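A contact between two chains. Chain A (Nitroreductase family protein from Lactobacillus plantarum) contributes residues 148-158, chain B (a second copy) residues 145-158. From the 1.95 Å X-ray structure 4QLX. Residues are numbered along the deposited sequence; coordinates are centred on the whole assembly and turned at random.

Chain A, residues 148-158: CSVVGMQLLLV
Chain B, residues 145-158: TIDCSVVGMQLLLV

How do the two helices meet? Both stretches are helical throughout, and both helices run on beyond their ends. Phi lies between about -50° and -80° and psi between about -28° and -52°, and i to i+4 backbone bonds hold each turn, as in Met A153 N to Ser A149 O and Met B153 N to Ser B149 O, both 2.9 Å. The axes approach to 7.9 Å with 54° between their N-to-C directions, a signed crossing angle of -54°. The register sets like against like: the CA atoms of Val A150 and Val B150 lie 5.3 Å apart, and the same residues recur on both sides with nearly matching rotamers.

How closely do the helices pack at the serines? Ser A149 and Ser B149 both point toward the other helix, and Ser A149 CB lies 3.4 Å from Ser B149 CB. Both take chi1 m (-56° and -55°). In chain B this places OG over the preceding turn, where Ser B149 OG donates a 2.8 Å hydrogen bond to Thr B145 O; Ser A149 OG is bonded elsewhere in the structure and also lies 3.6 Å from Ile B146 CG1. The valines at 150 point sideways with chi1 m (-60° in A, -64° in B), which lays CG1 against the opposite backbone: Val A150 CG1 is 3.5 Å from Ser B149 O, and Val B150 CG1 is 3.4 Å from Ser A149 O.

How do the methionines fit into the crossing? Met A153 and Met B153 point toward the partner, and their CB atoms are 4.0 Å apart. Chi1 t (-173° and -175°) and chi2 p (63° and 65°) carry each side chain across the face of the partner helix, with chi3 between wells at -111° and -108°. Thus Met A153 CG rests 3.5 Å from Val B150 O and Met A153 SD 3.8 Å from Val B150 CB; reciprocally, Met B153 CG is 3.4 Å from Val A150 O and Met B153 SD 3.8 Å from Val A150 CB. Each methyl ends beside a glutamine: Met A153 CE is 3.3 Å from Gln B154 OE1, and Met B153 CE 3.4 Å from Gln A154 OE1.

What do the glutamines and leucines add toward the C-terminal end of the two stretches? Gln A154 and Gln B154 leave their helices sideways, yet their ends come nearer the partner, through chi1 m (-75° and -70°), chi2 between wells (-143° and -138°) and chi3 of 142° and 135°. Both NE2 atoms are bonded elsewhere in the structure. Leu A157 and Leu B157 point toward each other's helix as m,t rotamers (chi1 near -60°, chi2 175°), bringing Leu A157 CD1 to 3.6 Å from Leu B157 CD1. No hydrogen bond crosses between the stretches: the 558 Å² buried, both sides summed, rests on packing.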

# COMPACT_ATOMS: atom_id res chain seq x y z
N CYS A 148 7.61 1.81 -3.02
CA CYS A 148 7.04 3.16 -3.09
C CYS A 148 5.52 3.14 -3.07
O CYS A 148 4.88 4.08 -2.62
CB CYS A 148 7.52 3.87 -4.35
SG CYS A 148 9.22 4.39 -4.26
N SER A 149 4.96 2.06 -3.59
CA SER A 149 3.51 1.93 -3.65
C SER A 149 2.95 1.56 -2.28
O SER A 149 1.89 2.04 -1.90
CB SER A 149 3.11 0.88 -4.71
OG SER A 149 3.66 1.21 -5.98
N VAL A 150 3.64 0.70 -1.53
CA VAL A 150 3.08 0.35 -0.22
C VAL A 150 3.24 1.49 0.77
O VAL A 150 2.37 1.67 1.64
CB VAL A 150 3.70 -0.95 0.38
CG1 VAL A 150 3.46 -2.15 -0.55
CG2 VAL A 150 5.20 -0.78 0.71
N VAL A 151 4.31 2.28 0.66
CA VAL A 151 4.44 3.42 1.56
C VAL A 151 3.44 4.51 1.12
O VAL A 151 2.89 5.23 1.96
CB VAL A 151 5.91 3.97 1.63
CG1 VAL A 151 6.26 4.81 0.41
CG2 VAL A 151 6.10 4.82 2.88
N GLY A 152 3.18 4.61 -0.18
CA GLY A 152 2.19 5.57 -0.67
C GLY A 152 0.79 5.26 -0.18
O GLY A 152 0.03 6.14 0.23
N MET A 153 0.45 3.98 -0.23
CA MET A 153 -0.82 3.51 0.31
C MET A 153 -0.93 3.83 1.80
O MET A 153 -1.97 4.27 2.26
CB MET A 153 -0.98 1.99 0.08
CG MET A 153 -2.39 1.44 0.47
SD MET A 153 -3.75 2.12 -0.52
CE MET A 153 -4.62 3.12 0.69
N GLN A 154 0.14 3.64 2.57
CA GLN A 154 0.05 3.96 3.99
C GLN A 154 -0.11 5.47 4.17
O GLN A 154 -0.83 5.90 5.06
CB GLN A 154 1.25 3.41 4.78
CG GLN A 154 1.15 1.89 4.96
CD GLN A 154 1.65 1.40 6.32
OE1 GLN A 154 1.07 0.47 6.90
NE2 GLN A 154 2.72 2.01 6.83
N LEU A 155 0.53 6.26 3.31
CA LEU A 155 0.48 7.71 3.46
C LEU A 155 -0.95 8.23 3.20
O LEU A 155 -1.41 9.19 3.83
CB LEU A 155 1.50 8.39 2.53
CG LEU A 155 1.65 9.92 2.64
CD1 LEU A 155 1.83 10.35 4.10
CD2 LEU A 155 2.81 10.41 1.80
N LEU A 156 -1.67 7.58 2.28
CA LEU A 156 -3.06 7.94 2.02
C LEU A 156 -3.92 7.71 3.26
O LEU A 156 -4.85 8.49 3.55
CB LEU A 156 -3.63 7.13 0.84
CG LEU A 156 -3.10 7.38 -0.57
CD1 LEU A 156 -3.74 6.37 -1.49
CD2 LEU A 156 -3.45 8.79 -1.06
N LEU A 157 -3.61 6.65 4.00
CA LEU A 157 -4.37 6.33 5.21
C LEU A 157 -3.94 7.27 6.34
O LEU A 157 -4.79 7.79 7.06
CB LEU A 157 -4.15 4.85 5.62
CG LEU A 157 -4.62 3.86 4.54
CD1 LEU A 157 -4.32 2.40 4.87
CD2 LEU A 157 -6.13 4.03 4.31
N VAL A 158 -2.64 7.48 6.47
CA VAL A 158 -2.11 8.39 7.48
C VAL A 158 -2.74 9.76 7.32
O VAL A 158 -3.17 10.38 8.30
CB VAL A 158 -0.57 8.49 7.40
CG1 VAL A 158 -0.07 9.64 8.25
CG2 VAL A 158 0.06 7.19 7.86
N THR B 145 1.57 -3.38 -11.40
CA THR B 145 2.38 -3.62 -10.20
C THR B 145 2.00 -2.63 -9.09
O THR B 145 1.85 -3.00 -7.92
CB THR B 145 3.88 -3.51 -10.51
OG1 THR B 145 4.25 -4.54 -11.45
CG2 THR B 145 4.72 -3.67 -9.25
N ILE B 146 1.83 -1.36 -9.46
CA ILE B 146 1.47 -0.35 -8.49
C ILE B 146 0.12 -0.65 -7.83
O ILE B 146 0.04 -0.68 -6.61
CB ILE B 146 1.42 1.05 -9.12
CG1 ILE B 146 2.83 1.50 -9.50
CG2 ILE B 146 0.82 2.02 -8.13
CD1 ILE B 146 2.90 2.88 -10.12
N ASP B 147 -0.91 -0.90 -8.64
CA ASP B 147 -2.22 -1.34 -8.12
C ASP B 147 -2.08 -2.54 -7.19
O ASP B 147 -2.67 -2.58 -6.11
CB ASP B 147 -3.18 -1.72 -9.26
CG ASP B 147 -3.63 -0.53 -10.10
OD1 ASP B 147 -3.16 0.62 -9.86
OD2 ASP B 147 -4.48 -0.76 -11.00
N CYS B 148 -1.33 -3.54 -7.64
CA CYS B 148 -1.16 -4.77 -6.88
C CYS B 148 -0.49 -4.53 -5.54
O CYS B 148 -0.79 -5.20 -4.54
CB CYS B 148 -0.35 -5.79 -7.68
SG CYS B 148 -1.34 -6.57 -8.96
N SER B 149 0.42 -3.57 -5.51
CA SER B 149 1.14 -3.28 -4.28
C SER B 149 0.27 -2.52 -3.29
O SER B 149 0.38 -2.73 -2.09
CB SER B 149 2.42 -2.49 -4.59
OG SER B 149 3.23 -3.18 -5.53
N VAL B 150 -0.61 -1.64 -3.77
CA VAL B 150 -1.39 -0.90 -2.79
C VAL B 150 -2.47 -1.81 -2.20
O VAL B 150 -2.77 -1.72 -1.00
CB VAL B 150 -2.00 0.40 -3.38
CG1 VAL B 150 -0.87 1.36 -3.79
CG2 VAL B 150 -2.94 0.12 -4.56
N VAL B 151 -3.04 -2.70 -3.00
CA VAL B 151 -4.05 -3.60 -2.43
C VAL B 151 -3.31 -4.60 -1.53
O VAL B 151 -3.84 -5.02 -0.50
CB VAL B 151 -4.94 -4.29 -3.54
CG1 VAL B 151 -4.19 -5.38 -4.30
CG2 VAL B 151 -6.23 -4.84 -2.93
N GLY B 152 -2.07 -4.92 -1.86
CA GLY B 152 -1.26 -5.79 -1.02
C GLY B 152 -1.01 -5.18 0.35
O GLY B 152 -1.12 -5.86 1.37
N MET B 153 -0.69 -3.88 0.37
CA MET B 153 -0.50 -3.16 1.62
C MET B 153 -1.78 -3.15 2.46
O MET B 153 -1.76 -3.36 3.68
CB MET B 153 -0.03 -1.72 1.35
CG MET B 153 0.32 -0.91 2.62
SD MET B 153 1.74 -1.59 3.52
CE MET B 153 0.93 -2.31 4.95
N GLN B 154 -2.91 -2.90 1.81
CA GLN B 154 -4.17 -2.91 2.54
C GLN B 154 -4.50 -4.30 3.08
O GLN B 154 -5.02 -4.42 4.18
CB GLN B 154 -5.30 -2.37 1.65
CG GLN B 154 -5.17 -0.89 1.39
CD GLN B 154 -6.51 -0.18 1.49
OE1 GLN B 154 -6.61 0.88 2.10
NE2 GLN B 154 -7.55 -0.78 0.93
N LEU B 155 -4.14 -5.35 2.36
CA LEU B 155 -4.45 -6.72 2.81
C LEU B 155 -3.65 -7.08 4.08
O LEU B 155 -4.17 -7.74 5.02
CB LEU B 155 -4.19 -7.73 1.68
CG LEU B 155 -4.60 -9.19 1.95
CD1 LEU B 155 -6.07 -9.21 2.35
CD2 LEU B 155 -4.35 -10.06 0.73
N LEU B 156 -2.39 -6.64 4.12
CA LEU B 156 -1.57 -6.77 5.34
C LEU B 156 -2.24 -6.14 6.56
O LEU B 156 -2.23 -6.70 7.67
CB LEU B 156 -0.21 -6.12 5.14
CG LEU B 156 0.77 -6.70 4.11
CD1 LEU B 156 2.03 -5.81 4.07
CD2 LEU B 156 1.12 -8.13 4.45
N LEU B 157 -2.80 -4.96 6.37
CA LEU B 157 -3.50 -4.25 7.43
C LEU B 157 -4.84 -4.92 7.74
O LEU B 157 -5.21 -5.07 8.91
CB LEU B 157 -3.71 -2.77 7.06
CG LEU B 157 -2.43 -1.95 6.83
CD1 LEU B 157 -2.74 -0.52 6.33
CD2 LEU B 157 -1.56 -1.90 8.09
N VAL B 158 -5.59 -5.28 6.70
CA VAL B 158 -6.86 -5.99 6.91
C VAL B 158 -6.67 -7.31 7.70
O VAL B 158 -7.50 -7.66 8.55
CB VAL B 158 -7.56 -6.25 5.56
CG1 VAL B 158 -8.76 -7.20 5.74
CG2 VAL B 158 -8.04 -4.93 4.94